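Local coordinates for extracellular solute-binding protein family 1 (Pseudothermotoga lettingae, PDB 5CI5) that binds the ketohexose alpha-D-tagatose, in its pyranose form, and probably delivers it to a membrane ABC transporter for uptake, at residues D67-A72 with K77-A82; F60-Y65 with F83-G88; L25-G30 with W316-Y321. All blocks are in the same frame, centred on the assembly; numbering follows the deposited sequence.

All three contacts lie on one parallel part of a sheet, where strands 25-30 and 81-85 are neighbours, and all are largely buried. Contacts 1 and 2 join the same helix 62-75 to the same strand 81-85 at opposite ends. Contact 1, about 20 Å from the chain's centre, is apolar apart from one backbone bond at the helix exit, and its lysine is exposed. Contact 2, about 9 Å from that centre, turns polar, with a tyrosine hydroxyl on the strand and an aspartate on the sugar. Contact 3 brings in helix 312-322, far along the chain, and relies on aliphatic groups alone, as suits a domain interior away from the ligand.

Contact 1. Residues D67-A72 with K77-A82; sequences DKLVTA and KGPDLA
Leu69 and Ala72 meet Pro79 and Ala82 in a small apolar patch. The branch CD1 of Leu69 comes to 4.0 Å from Ala82 CB and lies near Pro79 CG. Because CG stands anti to the backbone N (chi1 -178°), the side chain extends off the helix to the strand, where a small alanine leaves room for it. Ala72 CB points at the loop and sits 4.4 Å from Pro79 CD. A methyl suits this place, since Lys77 O is 3.4 Å from the same CB. Trp28 of strand 25-30 covers Leu69, Ala72 and Pro79.

One polar bond crosses. Lys77 N donates to Ala72 O over 3.1 Å, spanning five residues instead of the helical four, as the chain leaves the helix. The aliphatic start of Lys77 flanks the helix while the rest leads outward, as befits an exposed lysine.

Gly78 has backbone angles that would press a CB against the preceding carbonyl oxygen and against Pro79 CD, so glycine fits here. Asp80, two residues on, is held by Lys23 and by the backbone N of Thr26. The arrangement is the tight helix-to-strand return of a beta-alpha-beta crossover, running from strand 55-60 through helix 62-75 to strand 81-85.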
loop_
_atom_site.group_PDB
_atom_site.type_symbol
_atom_site.label_atom_id
_atom_site.label_comp_id
_atom_site.label_asym_id
_atom_site.label_seq_id
_atom_site.Cartn_x
_atom_site.Cartn_y
_atom_site.Cartn_z
ATOM N N ASP A 67 -8.711 1.694 12.417
ATOM C CA ASP A 67 -9.345 1.947 13.703
ATOM C C ASP A 67 -10.824 1.570 13.680
ATOM O O ASP A 67 -11.325 1.000 14.647
ATOM C CB ASP A 67 -9.167 3.406 14.100
ATOM C CG ASP A 67 -7.728 3.731 14.484
ATOM O OD1 ASP A 67 -6.964 2.802 14.850
ATOM O OD2 ASP A 67 -7.356 4.916 14.408
ATOM N N LYS A 68 -11.518 1.866 12.588
ATOM C CA LYS A 68 -12.922 1.466 12.473
ATOM C C LYS A 68 -13.093 -0.050 12.426
ATOM O O LYS A 68 -14.022 -0.615 13.036
ATOM C CB LYS A 68 -13.541 2.101 11.234
ATOM C CG LYS A 68 -13.678 3.615 11.358
ATOM C CD LYS A 68 -14.253 4.231 10.081
ATOM C CE LYS A 68 -14.796 5.643 10.330
ATOM N NZ LYS A 68 -13.736 6.552 10.792
ATOM N N LEU A 69 -12.217 -0.719 11.682
ATOM C CA LEU A 69 -12.330 -2.166 11.556
ATOM C C LEU A 69 -12.016 -2.851 12.904
ATOM O O LEU A 69 -12.742 -3.741 13.333
ATOM C CB LEU A 69 -11.420 -2.684 10.427
ATOM C CG LEU A 69 -11.487 -4.195 10.161
ATOM C CD1 LEU A 69 -12.946 -4.667 9.940
ATOM C CD2 LEU A 69 -10.589 -4.575 8.967
ATOM N N VAL A 70 -10.967 -2.401 13.579
ATOM C CA VAL A 70 -10.630 -2.941 14.886
ATOM C C VAL A 70 -11.807 -2.746 15.858
ATOM O O VAL A 70 -12.194 -3.657 16.596
ATOM C CB VAL A 70 -9.359 -2.287 15.459
ATOM C CG1 VAL A 70 -9.177 -2.656 16.929
ATOM C CG2 VAL A 70 -8.144 -2.727 14.660
ATOM N N THR A 71 -12.381 -1.551 15.832
ATOM C CA THR A 71 -13.514 -1.241 16.707
ATOM C C THR A 71 -14.630 -2.262 16.527
ATOM O O THR A 71 -15.193 -2.792 17.495
ATOM C CB THR A 71 -14.056 0.178 16.410
ATOM O OG1 THR A 71 -13.031 1.140 16.699
ATOM C CG2 THR A 71 -15.311 0.482 17.248
ATOM N N ALA A 72 -14.931 -2.570 15.273
ATOM C CA ALA A 72 -15.985 -3.521 14.963
ATOM C C ALA A 72 -15.616 -4.952 15.369
ATOM O O ALA A 72 -16.445 -5.704 15.887
ATOM C CB ALA A 72 -16.305 -3.468 13.487
ATOM N N LYS A 77 -19.200 -7.119 15.906
ATOM C CA LYS A 77 -20.224 -6.591 15.015
ATOM C C LYS A 77 -19.652 -6.094 13.662
ATOM O O LYS A 77 -18.459 -6.150 13.428
ATOM C CB LYS A 77 -20.951 -5.434 15.697
ATOM C CG LYS A 77 -21.516 -5.769 17.059
ATOM C CD LYS A 77 -22.560 -6.864 16.969
ATOM C CE LYS A 77 -23.185 -7.117 18.337
ATOM N NZ LYS A 77 -24.244 -8.155 18.261
ATOM N N GLY A 78 -20.529 -5.630 12.775
ATOM C CA GLY A 78 -20.107 -5.018 11.524
ATOM C C GLY A 78 -20.169 -5.932 10.305
ATOM O O GLY A 78 -21.264 -6.347 9.905
ATOM N N PRO A 79 -19.006 -6.254 9.698
ATOM C CA PRO A 79 -19.089 -6.937 8.401
ATOM C C PRO A 79 -19.070 -8.473 8.459
ATOM O O PRO A 79 -18.562 -9.089 9.413
ATOM C CB PRO A 79 -17.831 -6.432 7.693
ATOM C CG PRO A 79 -16.870 -6.350 8.784
ATOM C CD PRO A 79 -17.619 -5.840 9.984
ATOM N N ASP A 80 -19.618 -9.091 7.413
ATOM C CA ASP A 80 -19.450 -10.510 7.150
ATOM C C ASP A 80 -18.211 -10.775 6.298
ATOM O O ASP A 80 -17.621 -11.845 6.388
ATOM C CB ASP A 80 -20.680 -11.057 6.450
ATOM C CG ASP A 80 -21.934 -10.811 7.251
ATOM O OD1 ASP A 80 -21.938 -11.207 8.423
ATOM O OD2 ASP A 80 -22.894 -10.203 6.732
ATOM N N LEU A 81 -17.846 -9.802 5.457
ATOM C CA LEU A 81 -16.645 -9.859 4.623
ATOM C C LEU A 81 -16.000 -8.486 4.676
ATOM O O LEU A 81 -16.697 -7.493 4.544
ATOM C CB LEU A 81 -16.982 -10.240 3.174
ATOM C CG LEU A 81 -15.797 -10.617 2.290
ATOM C CD1 LEU A 81 -15.115 -11.877 2.738
ATOM C CD2 LEU A 81 -16.283 -10.745 0.825
ATOM N N ALA A 82 -14.692 -8.422 4.935
ATOM C CA ALA A 82 -14.006 -7.134 5.132
ATOM C C ALA A 82 -12.685 -7.110 4.411
ATOM O O ALA A 82 -11.967 -8.094 4.399
ATOM C CB ALA A 82 -13.740 -6.845 6.626
#

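Contact 2. Residues F60-Y65 with F83-G88; sequences FGFDTY and FADLGG. With T6T (alpha-D-tagatopyranose), chain C.
Tyr65 and Phe83 join the segments, whose nearest CA atoms, those of Tyr65 and Ala84, are 9.2 Å apart, so side chains bridge the N-terminal part of helix 62-75 and the end of strand 81-85. This is the ligand-binding end of a beta-alpha-beta unit, where the loops after the strands meet the tagatose.

Tyr65 reaches the strand with its hydroxyl: OH donates to Phe83 O over 2.8 Å, in the carbonyl plane on a lone pair, and gives the buried carbonyl a partner, which suits a tyrosine. With CG turned away from the backbone N (chi1 180°), the ring carries across, CE2 packing on Phe83 CB.

Phe62 offers its ring edge to Asp85, CE1 lying 3.7 Å from OD2, with ring and carboxylate planes 64° apart; CZ touches sugar C6. Asp85 takes two sugar hydroxyls, O4 on OD1 at 2.6 Å and O5 on OD2 at 2.7 Å. With an alanine in place of Asp85, O4 and O5 would probably be left without these acceptors, and the turn at Gly87 would lose its side-chain tie. That tie is an Asx turn: Gly87 N donates to Asp85 OD1 at 2.8 Å, from 38° above the carboxylate plane.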
loop_
_atom_site.group_PDB
_atom_site.type_symbol
_atom_site.label_atom_id
_atom_site.label_comp_id
_atom_site.label_asym_id
_atom_site.label_seq_id
_atom_site.Cartn_x
_atom_site.Cartn_y
_atom_site.Cartn_z
ATOM N N PHE A 60 -14.896 2.764 2.957
ATOM C CA PHE A 60 -14.091 3.450 3.960
ATOM C C PHE A 60 -12.820 4.027 3.358
ATOM O O PHE A 60 -12.063 3.303 2.711
ATOM C CB PHE A 60 -13.656 2.504 5.081
ATOM C CG PHE A 60 -14.774 1.899 5.868
ATOM C CD1 PHE A 60 -15.463 0.821 5.375
ATOM C CD2 PHE A 60 -15.101 2.383 7.132
ATOM C CE1 PHE A 60 -16.453 0.222 6.109
ATOM C CE2 PHE A 60 -16.103 1.787 7.873
ATOM C CZ PHE A 60 -16.795 0.715 7.352
ATOM N N GLY A 61 -12.534 5.291 3.653
ATOM C CA GLY A 61 -11.235 5.856 3.317
ATOM C C GLY A 61 -10.094 5.193 4.079
ATOM O O GLY A 61 -10.263 4.661 5.176
ATOM N N PHE A 62 -8.904 5.235 3.509
ATOM C CA PHE A 62 -7.788 4.539 4.109
ATOM C C PHE A 62 -7.404 5.024 5.482
ATOM O O PHE A 62 -7.135 4.225 6.354
ATOM C CB PHE A 62 -6.531 4.634 3.227
ATOM C CG PHE A 62 -5.330 3.928 3.812
ATOM C CD1 PHE A 62 -5.305 2.546 3.908
ATOM C CD2 PHE A 62 -4.258 4.639 4.286
ATOM C CE1 PHE A 62 -4.222 1.885 4.453
ATOM C CE2 PHE A 62 -3.157 3.982 4.840
ATOM C CZ PHE A 62 -3.142 2.607 4.928
ATOM N N ASP A 63 -7.379 6.330 5.686
ATOM C CA ASP A 63 -6.624 6.875 6.809
ATOM C C ASP A 63 -7.246 6.515 8.167
ATOM O O ASP A 63 -6.538 6.506 9.177
ATOM C CB ASP A 63 -6.497 8.390 6.683
ATOM C CG ASP A 63 -5.595 8.823 5.532
ATOM O OD1 ASP A 63 -5.096 7.972 4.777
ATOM O OD2 ASP A 63 -5.376 10.047 5.384
ATOM N N THR A 64 -8.537 6.213 8.191
ATOM C CA THR A 64 -9.194 5.840 9.451
ATOM C C THR A 64 -9.758 4.428 9.438
ATOM O O THR A 64 -10.446 4.025 10.389
ATOM C CB THR A 64 -10.346 6.813 9.817
ATOM O OG1 THR A 64 -11.351 6.808 8.803
ATOM C CG2 THR A 64 -9.811 8.215 9.979
ATOM N N TYR A 65 -9.444 3.647 8.402
ATOM C CA TYR A 65 -10.122 2.366 8.257
ATOM C C TYR A 65 -9.658 1.335 9.303
ATOM O O TYR A 65 -10.487 0.589 9.827
ATOM C CB TYR A 65 -9.948 1.820 6.836
ATOM C CG TYR A 65 -10.622 0.474 6.598
ATOM C CD1 TYR A 65 -11.929 0.246 7.017
ATOM C CD2 TYR A 65 -9.951 -0.569 5.952
ATOM C CE1 TYR A 65 -12.558 -0.973 6.787
ATOM C CE2 TYR A 65 -10.578 -1.809 5.719
ATOM C CZ TYR A 65 -11.869 -2.004 6.164
ATOM O OH TYR A 65 -12.508 -3.200 5.962
ATOM N N PHE A 83 -12.383 -5.962 3.822
ATOM C CA PHE A 83 -11.043 -5.661 3.371
ATOM C C PHE A 83 -10.095 -5.597 4.568
ATOM O O PHE A 83 -10.427 -5.014 5.590
ATOM C CB PHE A 83 -11.033 -4.332 2.624
ATOM C CG PHE A 83 -11.171 -4.471 1.130
ATOM C CD1 PHE A 83 -12.251 -5.140 0.560
ATOM C CD2 PHE A 83 -10.209 -3.911 0.289
ATOM C CE1 PHE A 83 -12.350 -5.274 -0.816
ATOM C CE2 PHE A 83 -10.303 -4.047 -1.073
ATOM C CZ PHE A 83 -11.371 -4.726 -1.633
ATOM N N ALA A 84 -8.909 -6.168 4.407
ATOM C CA ALA A 84 -7.861 -6.082 5.425
ATOM C C ALA A 84 -6.529 -5.930 4.697
ATOM O O ALA A 84 -6.241 -6.645 3.723
ATOM C CB ALA A 84 -7.852 -7.297 6.340
ATOM N N ASP A 85 -5.730 -4.986 5.151
ATOM C CA ASP A 85 -4.422 -4.679 4.538
ATOM C C ASP A 85 -3.476 -5.887 4.604
ATOM O O ASP A 85 -3.332 -6.530 5.630
ATOM C CB ASP A 85 -3.839 -3.452 5.251
ATOM C CG ASP A 85 -2.797 -2.737 4.455
ATOM O OD1 ASP A 85 -1.965 -3.394 3.775
ATOM O OD2 ASP A 85 -2.804 -1.482 4.519
ATOM N N LEU A 86 -2.831 -6.196 3.481
ATOM C CA LEU A 86 -1.804 -7.226 3.472
ATOM C C LEU A 86 -0.620 -6.869 4.374
ATOM O O LEU A 86 0.178 -7.744 4.742
ATOM C CB LEU A 86 -1.334 -7.478 2.041
ATOM C CG LEU A 86 -2.374 -8.050 1.068
ATOM C CD1 LEU A 86 -1.666 -8.387 -0.243
ATOM C CD2 LEU A 86 -3.098 -9.274 1.628
ATOM N N GLY A 87 -0.510 -5.599 4.750
ATOM C CA GLY A 87 0.539 -5.142 5.644
ATOM C C GLY A 87 0.236 -5.390 7.109
ATOM O O GLY A 87 0.059 -4.450 7.895
ATOM N N GLY A 88 0.198 -6.665 7.481
ATOM C CA GLY A 88 0.179 -7.063 8.880
ATOM C C GLY A 88 -1.168 -7.179 9.560
ATOM O O GLY A 88 -1.249 -7.646 10.715
HETATM O O3 T6T C . -0.328 -0.874 -0.662
HETATM C C3 T6T C . -1.638 -0.806 -0.109
HETATM C C4 T6T C . -1.555 -1.105 1.387
HETATM O O4 T6T C . -0.889 -2.357 1.600
HETATM C C5 T6T C . -0.804 0.029 2.051
HETATM O O5 T6T C . -0.707 -0.198 3.458
HETATM C C6 T6T C . -1.488 1.360 1.756
HETATM O O6 T6T C . -1.516 1.565 0.344
HETATM C C2 T6T C . -2.221 0.546 -0.370
HETATM O O2 T6T C . -3.598 0.557 0.027
HETATM C C1 T6T C . -2.144 0.912 -1.868
HETATM O O1 T6T C . -2.727 -0.023 -2.699
#

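Contact 3. Residues L25-G30 with W316-Y321; sequences LTIWIG and WKLAEY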
loop_
_atom_site.group_PDB
_atom_site.type_symbol
_atom_site.label_atom_id
_atom_site.label_comp_id
_atom_site.label_asym_id
_atom_site.label_seq_id
_atom_site.Cartn_x
_atom_site.Cartn_y
_atom_site.Cartn_z
ATOM N N LEU A 25 -26.073 -9.903 4.060
ATOM C CA LEU A 25 -24.621 -10.028 3.851
ATOM C C LEU A 25 -24.009 -8.642 3.743
ATOM O O LEU A 25 -24.432 -7.827 2.922
ATOM C CB LEU A 25 -24.314 -10.860 2.606
ATOM C CG LEU A 25 -22.870 -11.271 2.392
ATOM C CD1 LEU A 25 -22.383 -12.200 3.512
ATOM C CD2 LEU A 25 -22.705 -11.958 1.044
ATOM N N THR A 26 -23.003 -8.371 4.566
ATOM C CA THR A 26 -22.404 -7.047 4.617
ATOM C C THR A 26 -20.936 -7.133 4.227
ATOM O O THR A 26 -20.196 -7.935 4.825
ATOM C CB THR A 26 -22.522 -6.432 6.033
ATOM O OG1 THR A 26 -23.906 -6.339 6.392
ATOM C CG2 THR A 26 -21.910 -5.043 6.117
ATOM N N ILE A 27 -20.511 -6.300 3.260
ATOM C CA ILE A 27 -19.104 -6.175 2.899
ATOM C C ILE A 27 -18.582 -4.777 3.222
ATOM O O ILE A 27 -19.227 -3.788 2.926
ATOM C CB ILE A 27 -18.846 -6.522 1.403
ATOM C CG1 ILE A 27 -17.344 -6.485 1.075
ATOM C CG2 ILE A 27 -19.619 -5.617 0.444
ATOM C CD1 ILE A 27 -16.980 -6.980 -0.336
ATOM N N TRP A 28 -17.409 -4.714 3.845
ATOM C CA TRP A 28 -16.706 -3.463 4.071
ATOM C C TRP A 28 -15.519 -3.381 3.148
ATOM O O TRP A 28 -14.635 -4.248 3.203
ATOM C CB TRP A 28 -16.233 -3.355 5.510
ATOM C CG TRP A 28 -17.335 -3.070 6.461
ATOM C CD1 TRP A 28 -18.679 -3.076 6.195
ATOM C CD2 TRP A 28 -17.196 -2.698 7.836
ATOM N NE1 TRP A 28 -19.389 -2.735 7.338
ATOM C CE2 TRP A 28 -18.498 -2.494 8.349
ATOM C CE3 TRP A 28 -16.098 -2.511 8.685
ATOM C CZ2 TRP A 28 -18.723 -2.125 9.673
ATOM C CZ3 TRP A 28 -16.335 -2.138 9.998
ATOM C CH2 TRP A 28 -17.624 -1.949 10.475
ATOM N N ILE A 29 -15.487 -2.327 2.332
ATOM C CA ILE A 29 -14.410 -2.096 1.382
ATOM C C ILE A 29 -13.660 -0.867 1.846
ATOM O O ILE A 29 -14.247 0.193 2.059
ATOM C CB ILE A 29 -14.941 -1.903 -0.038
ATOM C CG1 ILE A 29 -15.802 -3.102 -0.430
ATOM C CG2 ILE A 29 -13.791 -1.721 -1.035
ATOM C CD1 ILE A 29 -16.595 -2.940 -1.692
ATOM N N GLY A 30 -12.358 -1.042 2.029
ATOM C CA GLY A 30 -11.533 -0.006 2.600
ATOM C C GLY A 30 -10.262 0.269 1.830
ATOM O O GLY A 30 -9.743 -0.586 1.116
ATOM N N TRP A 316 -18.015 -16.308 2.107
ATOM C CA TRP A 316 -17.052 -16.984 1.241
ATOM C C TRP A 316 -17.514 -16.925 -0.222
ATOM O O TRP A 316 -16.699 -16.638 -1.110
ATOM C CB TRP A 316 -16.804 -18.452 1.662
ATOM C CG TRP A 316 -16.094 -19.117 0.568
ATOM C CD1 TRP A 316 -16.630 -19.947 -0.360
ATOM C CD2 TRP A 316 -14.721 -18.943 0.218
ATOM N NE1 TRP A 316 -15.677 -20.312 -1.277
ATOM C CE2 TRP A 316 -14.492 -19.711 -0.942
ATOM C CE3 TRP A 316 -13.670 -18.209 0.760
ATOM C CZ2 TRP A 316 -13.258 -19.772 -1.560
ATOM C CZ3 TRP A 316 -12.426 -18.279 0.138
ATOM C CH2 TRP A 316 -12.241 -19.051 -1.011
ATOM N N LYS A 317 -18.805 -17.179 -0.495
ATOM C CA LYS A 317 -19.304 -17.121 -1.875
ATOM C C LYS A 317 -19.037 -15.769 -2.521
ATOM O O LYS A 317 -18.611 -15.702 -3.682
ATOM C CB LYS A 317 -20.818 -17.429 -1.942
ATOM C CG LYS A 317 -21.111 -18.908 -2.036
ATOM C CD LYS A 317 -20.777 -19.398 -3.446
ATOM C CE LYS A 317 -20.707 -20.906 -3.536
ATOM N NZ LYS A 317 -20.092 -21.328 -4.826
ATOM N N LEU A 318 -19.238 -14.685 -1.776
ATOM C CA LEU A 318 -18.898 -13.359 -2.283
ATOM C C LEU A 318 -17.382 -13.205 -2.534
ATOM O O LEU A 318 -16.974 -12.674 -3.563
ATOM C CB LEU A 318 -19.396 -12.273 -1.313
ATOM C CG LEU A 318 -19.122 -10.807 -1.670
ATOM C CD1 LEU A 318 -19.643 -10.463 -3.050
ATOM C CD2 LEU A 318 -19.768 -9.892 -0.606
ATOM N N ALA A 319 -16.549 -13.669 -1.599
ATOM C CA ALA A 319 -15.084 -13.597 -1.767
ATOM C C ALA A 319 -14.644 -14.360 -3.029
ATOM O O ALA A 319 -13.844 -13.867 -3.823
ATOM C CB ALA A 319 -14.381 -14.135 -0.529
ATOM N N GLU A 320 -15.205 -15.540 -3.209
ATOM C CA GLU A 320 -14.930 -16.388 -4.367
ATOM C C GLU A 320 -15.293 -15.674 -5.661
ATOM O O GLU A 320 -14.496 -15.609 -6.608
ATOM C CB GLU A 320 -15.725 -17.682 -4.209
ATOM C CG GLU A 320 -15.518 -18.748 -5.207
ATOM C CD GLU A 320 -16.409 -19.922 -4.847
ATOM O OE1 GLU A 320 -17.605 -19.884 -5.187
ATOM O OE2 GLU A 320 -15.935 -20.826 -4.157
ATOM N N TYR A 321 -16.472 -15.066 -5.674
ATOM C CA TYR A 321 -16.915 -14.333 -6.848
ATOM C C TYR A 321 -16.000 -13.135 -7.127
ATOM O O TYR A 321 -15.546 -12.924 -8.262
ATOM C CB TYR A 321 -18.371 -13.869 -6.680
ATOM C CG TYR A 321 -18.767 -12.750 -7.622
ATOM C CD1 TYR A 321 -19.223 -13.005 -8.912
ATOM C CD2 TYR A 321 -18.650 -11.422 -7.230
ATOM C CE1 TYR A 321 -19.572 -11.946 -9.766
ATOM C CE2 TYR A 321 -18.987 -10.377 -8.075
ATOM C CZ TYR A 321 -19.444 -10.640 -9.335
ATOM O OH TYR A 321 -19.769 -9.571 -10.172
#
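Trp316 and Tyr321 are the flat groups of the helix that carries Leu318, the residue that meets Leu25 and Ile27 of the strand. One face of the Trp316 indole is covered by Glu320 CB, 3.7 Å above the plane and offset toward the rim, and the ring also stacks with His105. NE1 of the indole donates to Glu320 OE2 over 2.9 Å, the oxygen lying 26° out of the ring plane and itself met from well above the carboxylate plane. The other oxygen, OE1, receives Lys317 NZ on its syn lone pair, a salt bridge of 2.9 Å. Glutamate therefore suits its place one turn after Trp316, since one carboxylate serves both an indole N-H and a lysine. The Tyr321 ring meets Phe47, and its OH bonds to Val43 O, both on helix 37-51.

The contact proper is aliphatic and centres on one methyl. Leu318 CD2 lies 4.0 Å from Leu25 CD2 and 4.0 Å from Ile27 CB, and it also touches Ile27 CD1. With its chain extended at chi1 (180°), the leucine sets CD2 between Leu25 and Ile27. Leu25 crosses it obliquely, its CD2 also reaching Leu318 CB, whereas Ile27 crosses at about a right angle. Leu25 and Ile27, two positions apart on the strand, both point their CB atoms at the helix, so a branched aliphatic residue at each place lines the same face of the sheet. Leu318 also touches Leu81 of the neighbouring strand and Phe47 of helix 37-51.

The strand order 55-60, 25-30, 81-85, 298-304, with the last antiparallel and helices packed on both faces, is that of a type II periplasmic-binding-protein domain; here a helix from late in the sequence covers its first strand.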